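Local coordinates for Two-component sensor histidine kinase (Nostoc sp., PDB 3OLO), which probably senses a signal through its PAS domain, the part crystallised, to control histidine autophosphorylation and phosphotransfer in a two-component system, at residues V23-C28 / D40-M45; F81-R86 / F93-S98. All blocks are in the same frame, centred on the assembly; numbering follows the deposited sequence. Where two conformers were deposited one is given.

Contact 1: residues V23-C28 / D40-M45; sequences VEASFC and DATCRM
The one aromatic ring here, that of Phe-27, meets the helix at its edge: Thr-42 OG1 lies in the ring plane, 3.5 Å from Phe-27 CD2, with Thr-42 CG2 a little farther from the same carbon. The two side chains cross at about a right angle. Thr-42 is turned with OG1 beside its own backbone N (chi1 -68°), which carries the hydroxyl up to the strand backbone, 3.1 Å from Ser-26 O. One residue back along the strand from Ser-26, Ala-25 CB touches both Thr-42 OG1 and the methyl of selenomethionine Met-45, whose CE comes within 3.7 Å of that CB because the chain bends at its last torsion (chi3 67°). Ala-41 fills the other end, its CB 3.3 Å from Val-23 O and also against Glu-24 O, so small residues let helix and strand axes close to 6.1 Å at a steep 105°. Asn-39 ties both backbones together, OD1 accepting from Ser-26 N and Thr-42 N while ND2 donates to Glu-24 O. Helix 40-46 thus packs across strand 25-29 of the PAS sheet, where strand 107-116 pairs alongside, Phe-35 meets the Phe-27 ring edge-to-face, and Leu-53 of helix 50-53 touches Thr-42.

Contact 2: residues F81-R86 / F93-S98; sequences FKTRYR and FLVEMS
Phe-81 opens the pairing of strands 78-86 and 92-104, a hairpin of the five-stranded antiparallel PAS sheet with 107-116 on the other side of 92-104, through two backbone bonds to Met-97, both nearly along the C=O axes. Its ring leans back to the partner strand, CZ meeting the selenium of Met-97 at 4.2 Å in an oblique Met-aromatic contact. Lys-82 faces the opposite side of the sheet and, bent at chi2 and chi4, brings NZ to 2.5 Å from Glu-96 OE2, a very short salt bridge on the anti lone pair; Glu-96 OE1 pairs with Arg-115. At Thr-83, Val-95 N donates to Thr-83 O almost straight (175°), Thr-83 CG2 lies beside Val-95 CG2 at 3.9 Å, and Thr-83 OG1 hydrogen-bonds to Asp-62. Arg-84 turns its end away to a salt bridge with Asp-64. Tyr-85 pairs through its backbone with Phe-93, and Tyr-85 CB sits 3.7 Å above the Phe-93 ring plane, toward the rim. Val-95 CG2 stands over the centre of the tyrosine ring, 3.7 Å above its plane, while the selenium of Met-97 lies at the ring edge, 3.1 Å from Tyr-85 OH. An alanine in place of Tyr-85 removes the CH-pi partner of Val-95 CG2, leaves Met-97 the Phe-81 ring, and would probably loosen this side of the hairpin. The Lys-82, Arg-84 and Glu-96 side is thus mostly charged, with Leu-94 among them, whereas rings, methyls and selenium dominate the Tyr-85 side, beside the Thr-83 hydroxyl; the buried phenol OH has no hydrogen-bonding partner in the model.

How the contacts relate
The two contacts share one antiparallel sheet and meet on the face that carries Tyr-85 and Met-97, their centres about 13 Å apart. Contact 1 is the buried one, a helix laid steeply across a strand through small residues and a threonine, with no clear hydrogen bond directly between its segments. Contact 2 is partly buried: a twisted hairpin whose strand 78-86 is outermost in the sheet of this chain, held by six backbone bonds and a salt bridge, with exposed charges on one side. Its other side joins the core of contact 1. Met-45 CE rests 3.6 Å from Tyr-85 CE2, so both the helix, through Met-45, and strand 25-29, through Phe-27, reach contact 2.

Contact 1: residues V23-C28 / D40-M45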
ATOM      1  N   VAL A  23       2.206   4.211  -5.714  1.00 33.36           N
ATOM      2  CA  VAL A  23       3.065   5.337  -6.035  1.00 39.06           C
ATOM      3  C   VAL A  23       3.815   5.912  -4.820  1.00 37.10           C
ATOM      4  O   VAL A  23       4.925   6.423  -4.949  1.00 33.12           O
ATOM      5  CB  VAL A  23       2.217   6.449  -6.699  1.00 46.46           C
ATOM      6  CG1 VAL A  23       2.884   7.798  -6.578  1.00 46.46           C
ATOM      7  CG2 VAL A  23       1.945   6.105  -8.160  1.00 54.37           C
ATOM      8  N   GLU A  24       3.214   5.855  -3.642  1.00 37.80           N
ATOM      9  CA  GLU A  24       3.814   6.508  -2.487  1.00 40.56           C
ATOM     10  C   GLU A  24       4.885   5.639  -1.828  1.00 29.87           C
ATOM     11  O   GLU A  24       4.712   4.436  -1.676  1.00 28.52           O
ATOM     12  CB  GLU A  24       2.748   6.878  -1.455  1.00 36.62           C
ATOM     13  CG  GLU A  24       3.351   7.281  -0.116  1.00 42.36           C
ATOM     14  CD  GLU A  24       2.584   8.395   0.573  1.00 52.28           C
ATOM     15  OE1 GLU A  24       1.341   8.346   0.573  1.00 54.23           O
ATOM     16  OE2 GLU A  24       3.224   9.323   1.113  1.00 62.85           O
ATOM     17  N   ALA A  25       5.985   6.257  -1.424  1.00 25.29           N
ATOM     18  CA  ALA A  25       7.007   5.537  -0.678  1.00 27.94           C
ATOM     19  C   ALA A  25       6.444   5.097   0.668  1.00 25.05           C
ATOM     20  O   ALA A  25       5.969   5.910   1.454  1.00 30.56           O
ATOM     21  CB  ALA A  25       8.245   6.394  -0.494  1.00 30.33           C
ATOM     22  N   SER A  26       6.504   3.797   0.917  1.00 24.12           N
ATOM     23  CA  SER A  26       5.983   3.192   2.134  1.00 24.48           C
ATOM     24  C   SER A  26       7.016   2.210   2.654  1.00 26.93           C
ATOM     25  O   SER A  26       7.610   1.464   1.870  1.00 28.64           O
ATOM     26  CB  SER A  26       4.698   2.407   1.840  1.00 24.40           C
ATOM     27  OG  SER A  26       3.757   3.171   1.107  1.00 37.62           O
ATOM     28  N   PHE A  27       7.224   2.172   3.966  1.00 22.73           N
ATOM     29  CA  PHE A  27       8.152   1.181   4.513  1.00 23.24           C
ATOM     30  C   PHE A  27       7.925   0.935   5.989  1.00 24.99           C
ATOM     31  O   PHE A  27       7.226   1.696   6.648  1.00 25.49           O
ATOM     32  CB  PHE A  27       9.605   1.597   4.262  1.00 25.46           C
ATOM     33  CG  PHE A  27       9.968   2.938   4.836  1.00 27.42           C
ATOM     34  CD1 PHE A  27      10.305   3.069   6.173  1.00 28.41           C
ATOM     35  CD2 PHE A  27       9.990   4.068   4.029  1.00 30.89           C
ATOM     36  CE1 PHE A  27      10.661   4.314   6.703  1.00 23.99           C
ATOM     37  CE2 PHE A  27      10.338   5.310   4.544  1.00 32.20           C
ATOM     38  CZ  PHE A  27      10.669   5.436   5.882  1.00 25.80           C
ATOM     39  N   CYS A  28       8.506  -0.149   6.495  1.00 24.69           N
ATOM     40  CA  CYS A  28       8.400  -0.489   7.911  1.00 29.46           C
ATOM     41  C   CYS A  28       9.765  -0.423   8.585  1.00 26.22           C
ATOM     42  O   CYS A  28      10.743  -0.886   8.028  1.00 25.23           O
ATOM     43  CB  CYS A  28       7.812  -1.887   8.082  1.00 35.41           C
ATOM     44  SG  CYS A  28       6.065  -2.001   7.645  1.00 33.99           S
ATOM     45  N   ASP A  40       8.766  -0.585  -3.651  1.00 29.69           N
ATOM     46  CA  ASP A  40       9.538  -0.104  -4.792  1.00 32.43           C
ATOM     47  C   ASP A  40       9.687   1.428  -4.796  1.00 29.37           C
ATOM     48  O   ASP A  40      10.763   1.945  -5.094  1.00 29.15           O
ATOM     49  CB  ASP A  40       8.906  -0.584  -6.108  1.00 35.23           C
ATOM     50  CG  ASP A  40       8.950  -2.107  -6.277  1.00 37.69           C
ATOM     51  OD1 ASP A  40       9.637  -2.799  -5.500  1.00 36.70           O
ATOM     52  OD2 ASP A  40       8.300  -2.620  -7.208  1.00 39.99           O
ATOM     53  N   ALA A  41       8.623   2.158  -4.470  1.00 23.44           N
ATOM     54  CA  ALA A  41       8.699   3.621  -4.468  1.00 22.30           C
ATOM     55  C   ALA A  41       9.758   4.134  -3.475  1.00 26.88           C
ATOM     56  O   ALA A  41      10.430   5.130  -3.739  1.00 25.61           O
ATOM     57  CB  ALA A  41       7.321   4.252  -4.176  1.00 23.86           C
ATOM     58  N   THR A  42       9.912   3.458  -2.337  1.00 24.08           N
ATOM     59  CA  THR A  42      10.971   3.801  -1.387  1.00 24.55           C
ATOM     60  C   THR A  42      12.383   3.571  -1.957  1.00 25.21           C
ATOM     61  O   THR A  42      13.283   4.374  -1.738  1.00 27.30           O
ATOM     62  CB  THR A  42      10.833   2.991  -0.082  1.00 29.16           C
ATOM     63  OG1 THR A  42       9.655   3.404   0.609  1.00 31.05           O
ATOM     64  CG2 THR A  42      12.037   3.223   0.832  1.00 23.10           C
ATOM     65  N   CYS A  43      12.581   2.468  -2.669  1.00 22.54           N
ATOM     66  CA  CYS A  43      13.862   2.234  -3.328  1.00 25.26           C
ATOM     67  C   CYS A  43      14.133   3.351  -4.334  1.00 24.46           C
ATOM     68  O   CYS A  43      15.221   3.913  -4.358  1.00 24.26           O
ATOM     69  CB  CYS A  43      13.871   0.866  -3.999  1.00 25.70           C
ATOM     70  SG  CYS A  43      13.480  -0.453  -2.829  1.00 30.19           S
ATOM     71  N   ARG A  44      13.130   3.713  -5.125  1.00 21.99           N
ATOM     72  CA  ARG A  44      13.302   4.778  -6.101  1.00 28.38           C
ATOM     73  C   ARG A  44      13.673   6.111  -5.438  1.00 31.81           C
ATOM     74  O   ARG A  44      14.566   6.818  -5.899  1.00 27.39           O
ATOM     75  CB  ARG A  44      12.035   4.963  -6.940  1.00 33.34           C
ATOM     76  CG  ARG A  44      12.173   6.112  -7.946  1.00 42.54           C
ATOM     77  CD  ARG A  44      10.850   6.760  -8.316  1.00 45.43           C
ATOM     78  NE  ARG A  44      11.078   8.102  -8.863  1.00 53.03           N
ATOM     79  CZ  ARG A  44      11.099   9.229  -8.149  1.00 51.21           C
ATOM     80  NH1 ARG A  44      10.887   9.212  -6.828  1.00 38.75           N
ATOM     81  NH2 ARG A  44      11.325  10.388  -8.763  1.00 47.91           N
HETATM   82  N   MSE A  45      12.988   6.458  -4.358  1.00 24.44           N
HETATM   83  CA  MSE A  45      13.179   7.762  -3.730  1.00 28.26           C
HETATM   84  C   MSE A  45      14.548   7.875  -3.064  1.00 27.18           C
HETATM   85  O   MSE A  45      15.248   8.887  -3.192  1.00 23.93           O
HETATM   86  CB  MSE A  45      12.091   8.002  -2.684  1.00 25.10           C
HETATM   87  CG  MSE A  45      12.260   9.295  -1.918  1.00 33.21           C
HETATM   88 SE   MSE A  45      10.862   9.507  -0.537  0.76 36.66          SE
HETATM   89  CE  MSE A  45      11.361   8.074   0.649  1.00 28.06           C
TER

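Contact 2: residues F81-R86 / F93-S98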
ATOM      1  N   PHE A  81       5.506  14.568  10.211  1.00 35.98           N
ATOM      2  CA  PHE A  81       6.440  15.690  10.316  1.00 46.11           C
ATOM      3  C   PHE A  81       7.451  15.701   9.161  1.00 46.92           C
ATOM      4  O   PHE A  81       7.579  14.717   8.436  1.00 38.40           O
ATOM      5  CB  PHE A  81       7.178  15.636  11.656  1.00 48.70           C
ATOM      6  CG  PHE A  81       8.090  14.452  11.793  1.00 50.25           C
ATOM      7  CD1 PHE A  81       7.607  13.238  12.243  1.00 47.93           C
ATOM      8  CD2 PHE A  81       9.429  14.550  11.461  1.00 51.91           C
ATOM      9  CE1 PHE A  81       8.443  12.145  12.368  1.00 45.30           C
ATOM     10  CE2 PHE A  81      10.269  13.458  11.579  1.00 52.83           C
ATOM     11  CZ  PHE A  81       9.775  12.254  12.034  1.00 49.07           C
ATOM     12  N   LYS A  82       8.165  16.815   8.999  1.00 40.17           N
ATOM     13  CA  LYS A  82       9.117  16.969   7.898  1.00 39.23           C
ATOM     14  C   LYS A  82      10.525  16.637   8.341  1.00 38.53           C
ATOM     15  O   LYS A  82      10.938  16.976   9.447  1.00 38.70           O
ATOM     16  CB  LYS A  82       9.160  18.414   7.393  1.00 46.59           C
ATOM     17  CG  LYS A  82       7.831  19.044   7.120  1.00 59.62           C
ATOM     18  CD  LYS A  82       7.302  18.685   5.748  1.00 63.10           C
ATOM     19  CE  LYS A  82       5.810  18.922   5.694  1.00 66.07           C
ATOM     20  NZ  LYS A  82       5.129  18.021   6.659  1.00 68.86           N
ATOM     21  N   THR A  83      11.281  16.005   7.457  1.00 34.05           N
ATOM     22  CA  THR A  83      12.712  15.942   7.648  1.00 33.19           C
ATOM     23  C   THR A  83      13.391  15.977   6.283  1.00 32.11           C
ATOM     24  O   THR A  83      12.718  16.051   5.261  1.00 38.85           O
ATOM     25  CB  THR A  83      13.093  14.697   8.439  1.00 36.84           C
ATOM     26  OG1 THR A  83      14.436  14.830   8.924  1.00 38.07           O
ATOM     27  CG2 THR A  83      12.946  13.446   7.577  1.00 36.26           C
ATOM     28  N   ARG A  84      14.719  15.960   6.266  1.00 32.18           N
ATOM     29  CA  ARG A  84      15.465  15.884   5.010  1.00 33.30           C
ATOM     30  C   ARG A  84      16.031  14.488   4.860  1.00 33.33           C
ATOM     31  O   ARG A  84      16.534  13.918   5.824  1.00 34.74           O
ATOM     32  CB  ARG A  84      16.618  16.891   4.997  1.00 35.18           C
ATOM     33  CG  ARG A  84      16.177  18.348   5.121  1.00 48.26           C
ATOM     34  CD  ARG A  84      17.367  19.282   5.088  1.00 49.22           C
ATOM     35  NE  ARG A  84      18.214  19.125   6.264  1.00 48.62           N
ATOM     36  CZ  ARG A  84      19.511  19.425   6.305  1.00 54.97           C
ATOM     37  NH1 ARG A  84      20.135  19.895   5.226  1.00 51.15           N
ATOM     38  NH2 ARG A  84      20.192  19.246   7.427  1.00 51.04           N
ATOM     39  N   TYR A  85      15.926  13.935   3.659  1.00 29.06           N
ATOM     40  CA  TYR A  85      16.572  12.674   3.324  1.00 28.26           C
ATOM     41  C   TYR A  85      17.762  12.887   2.399  1.00 33.43           C
ATOM     42  O   TYR A  85      17.763  13.811   1.584  1.00 36.95           O
ATOM     43  CB  TYR A  85      15.591  11.765   2.589  1.00 23.37           C
ATOM     44  CG  TYR A  85      14.587  11.037   3.458  1.00 23.73           C
ATOM     45  CD1 TYR A  85      14.477  11.289   4.821  1.00 28.71           C
ATOM     46  CD2 TYR A  85      13.758  10.073   2.904  1.00 27.51           C
ATOM     47  CE1 TYR A  85      13.545  10.603   5.608  1.00 26.05           C
ATOM     48  CE2 TYR A  85      12.840   9.380   3.678  1.00 29.54           C
ATOM     49  CZ  TYR A  85      12.740   9.646   5.027  1.00 29.62           C
ATOM     50  OH  TYR A  85      11.813   8.953   5.786  1.00 29.88           O
ATOM     51  N   ARG A  86      18.776  12.037   2.531  0.51 35.17           N
ATOM     52  CA  ARG A  86      19.863  11.995   1.565  0.51 34.69           C
ATOM     53  C   ARG A  86      19.798  10.682   0.817  0.51 32.41           C
ATOM     54  O   ARG A  86      19.742   9.611   1.425  0.51 28.47           O
ATOM     55  CB  ARG A  86      21.228  12.128   2.229  0.51 36.32           C
ATOM     56  CG  ARG A  86      22.373  12.021   1.228  0.51 35.18           C
ATOM     57  CD  ARG A  86      23.728  11.991   1.901  0.51 35.66           C
ATOM     58  NE  ARG A  86      24.010  13.229   2.621  0.51 41.73           N
ATOM     59  CZ  ARG A  86      24.138  13.328   3.941  0.51 40.85           C
ATOM     60  NH1 ARG A  86      24.021  12.255   4.715  0.51 44.70           N
ATOM     61  NH2 ARG A  86      24.405  14.508   4.489  0.51 37.28           N
ATOM     62  N   PHE A  93      16.843  16.196   0.010  1.00 33.07           N
ATOM     63  CA  PHE A  93      15.511  16.708  -0.280  1.00 37.89           C
ATOM     64  C   PHE A  93      14.597  16.643   0.945  1.00 39.63           C
ATOM     65  O   PHE A  93      14.752  15.776   1.808  1.00 34.65           O
ATOM     66  CB  PHE A  93      14.896  15.953  -1.471  1.00 34.35           C
ATOM     67  CG  PHE A  93      14.916  14.450  -1.324  1.00 33.51           C
ATOM     68  CD1 PHE A  93      16.073  13.729  -1.594  1.00 31.75           C
ATOM     69  CD2 PHE A  93      13.775  13.760  -0.926  1.00 28.35           C
ATOM     70  CE1 PHE A  93      16.098  12.352  -1.468  1.00 27.52           C
ATOM     71  CE2 PHE A  93      13.788  12.383  -0.800  1.00 34.83           C
ATOM     72  CZ  PHE A  93      14.949  11.672  -1.069  1.00 26.89           C
ATOM     73  N   LEU A  94      13.654  17.577   1.020  1.00 36.94           N
ATOM     74  CA  LEU A  94      12.672  17.586   2.094  1.00 31.33           C
ATOM     75  C   LEU A  94      11.575  16.563   1.823  1.00 37.59           C
ATOM     76  O   LEU A  94      11.109  16.430   0.692  1.00 35.21           O
ATOM     77  CB  LEU A  94      12.056  18.969   2.212  1.00 41.90           C
ATOM     78  CG  LEU A  94      11.188  19.231   3.434  1.00 46.27           C
ATOM     79  CD1 LEU A  94      12.009  19.140   4.714  1.00 44.12           C
ATOM     80  CD2 LEU A  94      10.540  20.597   3.298  1.00 51.30           C
ATOM     81  N   VAL A  95      11.180  15.838   2.866  1.00 38.70           N
ATOM     82  CA  VAL A  95      10.051  14.913   2.804  1.00 35.57           C
ATOM     83  C   VAL A  95       9.126  15.124   4.003  1.00 35.48           C
ATOM     84  O   VAL A  95       9.477  15.799   4.972  1.00 32.48           O
ATOM     85  CB  VAL A  95      10.513  13.439   2.814  1.00 29.94           C
ATOM     86  CG1 VAL A  95      11.474  13.166   1.673  1.00 25.77           C
ATOM     87  CG2 VAL A  95      11.180  13.094   4.135  1.00 35.75           C
ATOM     88  N   GLU A  96       7.942  14.531   3.918  1.00 34.38           N
ATOM     89  CA  GLU A  96       6.982  14.509   5.010  1.00 35.26           C
ATOM     90  C   GLU A  96       6.711  13.047   5.329  1.00 37.38           C
ATOM     91  O   GLU A  96       6.228  12.298   4.477  1.00 32.68           O
ATOM     92  CB  GLU A  96       5.698  15.233   4.592  1.00 33.61           C
ATOM     93  CG  GLU A  96       4.534  15.088   5.552  1.00 43.66           C
ATOM     94  CD  GLU A  96       3.302  15.852   5.075  1.00 65.99           C
ATOM     95  OE1 GLU A  96       2.410  15.227   4.476  1.00 62.09           O
ATOM     96  OE2 GLU A  96       3.221  17.077   5.290  1.00 77.36           O
HETATM   97  N   MSE A  97       7.069  12.631   6.541  1.00 34.06           N
HETATM   98  CA  MSE A  97       6.870  11.253   6.979  1.00 35.49           C
HETATM   99  C   MSE A  97       5.634  11.163   7.851  1.00 37.71           C
HETATM  100  O   MSE A  97       5.449  11.990   8.737  1.00 36.06           O
HETATM  101  CB  MSE A  97       8.045  10.782   7.843  1.00 30.25           C
HETATM  102  CG  MSE A  97       9.339  10.530   7.159  1.00 33.85           C
HETATM  103 SE   MSE A  97      10.721  10.079   8.512  0.71 42.71          SE
HETATM  104  CE  MSE A  97      10.206   8.280   8.974  1.00 30.70           C
ATOM    105  N   SER A  98       4.812  10.144   7.615  1.00 36.38           N
ATOM    106  CA  SER A  98       3.708   9.796   8.509  1.00 34.54           C
ATOM    107  C   SER A  98       3.983   8.430   9.123  1.00 35.94           C
ATOM    108  O   SER A  98       4.216   7.455   8.415  1.00 33.37           O
ATOM    109  CB  SER A  98       2.383   9.770   7.755  1.00 35.42           C
ATOM    110  OG  SER A  98       1.977  11.081   7.416  1.00 39.54           O
TER